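Local coordinates for protein chintase (Rhizomucor miehei, PDB 5YUQ) that hydrolyses the beta-1,4 glycosidic bonds of chitin as a family 18 glycoside hydrolase, probably threading the chain through a tunnel-shaped active site, at residues Y7-D12 and M348-E353. Sequence-based numbering, arbitrary orientation.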
loop_
_atom_site.group_PDB
_atom_site.type_symbol
_atom_site.label_atom_id
_atom_site.label_comp_id
_atom_site.label_asym_id
_atom_site.label_seq_id
_atom_site.Cartn_x
_atom_site.Cartn_y
_atom_site.Cartn_z
ATOM N N TYR A 7 -5.899 0.490 6.719
ATOM C CA TYR A 7 -5.277 -0.794 7.006
ATOM C C TYR A 7 -4.838 -0.847 8.458
ATOM O O TYR A 7 -4.278 0.114 8.985
ATOM C CB TYR A 7 -4.065 -1.027 6.106
ATOM C CG TYR A 7 -4.441 -1.497 4.724
ATOM C CD1 TYR A 7 -4.684 -0.585 3.710
ATOM C CD2 TYR A 7 -4.562 -2.852 4.435
ATOM C CE1 TYR A 7 -5.035 -1.008 2.436
ATOM C CE2 TYR A 7 -4.894 -3.290 3.144
ATOM C CZ TYR A 7 -5.143 -2.359 2.163
ATOM O OH TYR A 7 -5.488 -2.781 0.900
ATOM N N VAL A 8 -5.118 -1.973 9.103
ATOM C CA VAL A 8 -4.523 -2.281 10.394
ATOM C C VAL A 8 -3.800 -3.597 10.207
ATOM O O VAL A 8 -4.184 -4.404 9.354
ATOM C CB VAL A 8 -5.575 -2.397 11.503
ATOM C CG1 VAL A 8 -6.289 -1.066 11.680
ATOM C CG2 VAL A 8 -6.572 -3.519 11.210
ATOM N N VAL A 9 -2.741 -3.807 10.977
ATOM C CA VAL A 9 -1.888 -4.967 10.767
ATOM C C VAL A 9 -1.920 -5.927 11.951
ATOM O O VAL A 9 -1.899 -5.509 13.106
ATOM C CB VAL A 9 -0.430 -4.562 10.400
ATOM C CG1 VAL A 9 -0.419 -3.745 9.109
ATOM C CG2 VAL A 9 0.246 -3.783 11.538
ATOM N N ASP A 10 -1.985 -7.217 11.642
ATOM C CA ASP A 10 -2.156 -8.258 12.654
ATOM C C ASP A 10 -1.060 -8.236 13.715
ATOM O O ASP A 10 -1.310 -8.524 14.888
ATOM C CB ASP A 10 -2.194 -9.622 11.972
ATOM C CG ASP A 10 -2.558 -10.736 12.918
ATOM O OD1 ASP A 10 -3.775 -10.959 13.136
ATOM O OD2 ASP A 10 -1.634 -11.402 13.434
ATOM N N TRP A 11 0.156 -7.887 13.303
ATOM C CA TRP A 11 1.310 -7.922 14.195
ATOM C C TRP A 11 1.467 -6.667 15.052
ATOM O O TRP A 11 2.337 -6.610 15.921
ATOM C CB TRP A 11 2.585 -8.156 13.375
ATOM C CG TRP A 11 2.816 -7.122 12.304
ATOM C CD1 TRP A 11 3.542 -5.979 12.425
ATOM C CD2 TRP A 11 2.329 -7.149 10.951
ATOM N NE1 TRP A 11 3.541 -5.290 11.234
ATOM C CE2 TRP A 11 2.802 -5.986 10.313
ATOM C CE3 TRP A 11 1.539 -8.044 10.219
ATOM C CZ2 TRP A 11 2.515 -5.691 8.975
ATOM C CZ3 TRP A 11 1.249 -7.746 8.887
ATOM C CH2 TRP A 11 1.733 -6.579 8.287
ATOM N N ASP A 12 0.634 -5.662 14.811
ATOM C CA ASP A 12 0.733 -4.405 15.552
ATOM C C ASP A 12 -0.561 -3.612 15.411
ATOM O O ASP A 12 -0.584 -2.566 14.762
ATOM C CB ASP A 12 1.925 -3.589 15.039
ATOM C CG ASP A 12 2.343 -2.481 15.996
ATOM O OD1 ASP A 12 1.819 -2.410 17.128
ATOM O OD2 ASP A 12 3.211 -1.675 15.611
ATOM N N MET A 348 -7.083 5.470 0.925
ATOM C CA MET A 348 -6.818 4.496 1.969
ATOM C C MET A 348 -5.465 4.812 2.558
ATOM O O MET A 348 -4.681 5.531 1.950
ATOM C CB MET A 348 -6.911 3.043 1.466
ATOM C CG MET A 348 -5.916 2.633 0.375
ATOM S SD MET A 348 -4.284 2.216 1.048
ATOM C CE MET A 348 -3.610 1.293 -0.334
ATOM N N LEU A 349 -5.185 4.259 3.730
ATOM C CA LEU A 349 -3.942 4.571 4.414
ATOM C C LEU A 349 -3.238 3.310 4.886
ATOM O O LEU A 349 -3.883 2.352 5.315
ATOM C CB LEU A 349 -4.200 5.515 5.593
ATOM C CG LEU A 349 -5.029 4.954 6.751
ATOM C CD1 LEU A 349 -4.109 4.480 7.873
ATOM C CD2 LEU A 349 -6.021 5.978 7.276
ATOM N N TRP A 350 -1.912 3.328 4.792
ATOM C CA TRP A 350 -1.068 2.291 5.374
ATOM C C TRP A 350 -0.086 2.930 6.350
ATOM O O TRP A 350 0.780 3.692 5.925
ATOM C CB TRP A 350 -0.254 1.552 4.293
ATOM C CG TRP A 350 0.589 0.490 4.925
ATOM C CD1 TRP A 350 1.801 0.656 5.549
ATOM C CD2 TRP A 350 0.251 -0.884 5.063
ATOM N NE1 TRP A 350 2.238 -0.546 6.050
ATOM C CE2 TRP A 350 1.302 -1.510 5.761
ATOM C CE3 TRP A 350 -0.836 -1.660 4.645
ATOM C CZ2 TRP A 350 1.291 -2.871 6.058
ATOM C CZ3 TRP A 350 -0.847 -3.005 4.940
ATOM C CH2 TRP A 350 0.205 -3.599 5.639
ATOM N N SER A 351 -0.188 2.643 7.649
ATOM C CA SER A 351 -1.276 1.901 8.272
ATOM C C SER A 351 -1.615 2.611 9.591
ATOM O O SER A 351 -0.848 3.453 10.077
ATOM C CB SER A 351 -0.878 0.440 8.511
ATOM O OG SER A 351 0.340 0.371 9.238
ATOM N N LEU A 352 -2.764 2.268 10.164
ATOM C CA LEU A 352 -3.399 3.096 11.185
ATOM C C LEU A 352 -2.589 3.286 12.462
ATOM O O LEU A 352 -2.639 4.353 13.077
ATOM C CB LEU A 352 -4.787 2.528 11.507
ATOM C CG LEU A 352 -5.678 3.403 12.381
ATOM C CD1 LEU A 352 -5.839 4.780 11.763
ATOM C CD2 LEU A 352 -7.036 2.742 12.569
ATOM N N GLU A 353 -1.833 2.268 12.856
ATOM C CA GLU A 353 -1.127 2.339 14.131
ATOM C C GLU A 353 0.040 3.323 14.075
ATOM O O GLU A 353 0.617 3.664 15.102
ATOM C CB GLU A 353 -0.667 0.942 14.571
ATOM C CG GLU A 353 0.691 0.502 14.032
ATOM C CD GLU A 353 0.698 0.187 12.552
ATOM O OE1 GLU A 353 -0.380 0.126 11.909
ATOM O OE2 GLU A 353 1.806 -0.024 12.013
HETATM O O HOH W 1 -2.215 -1.627 12.820
#
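The closure of the TIM barrel joins Y7 to L349 and L352, where the first strand, 4-9, runs parallel to the last, 346-350. Y7 is gripped from both ends of its backbone: Y7 N donates to L349 O (3.1 Å), and Y7 O accepts from L352 N (2.9 Å) just past the strand end. Between these bonds the chain turns through a cis peptide joining W350 to S351, a non-proline cis bond of the kind family 18 chitinases have at the end of this barrel strand, where the tryptophan typically floors the sugar-binding cleft. The indole of W350, its CG anti to the backbone N (chi1 -180°), reaches across the Y7 side chain at about a right angle. W350 CE3 lies 3.6 Å from Y7 CB, and the phenol and the six-membered ring of the indole meet obliquely, planes 48° apart. Farther along, W350 CH2 rests 3.5 Å from V9 CG1, and W11 CZ2 approaches W350 CZ2 more loosely. M348 SD sits at the edge of the Y7 ring, 3.6 Å from Y7 CE1, a Met-aromatic contact; the phenol OH is hydrogen-bonded to N103 OD1 on strand 101-105. At the strand ends, a water accepts from V9 N and donates to D12 O and E353 OE1, tying the V9-D12 type I turn to the 3-10 segment. S351 OG also donates to E353 OE1 (2.8 Å), on the syn side, 19° out of the carboxylate plane.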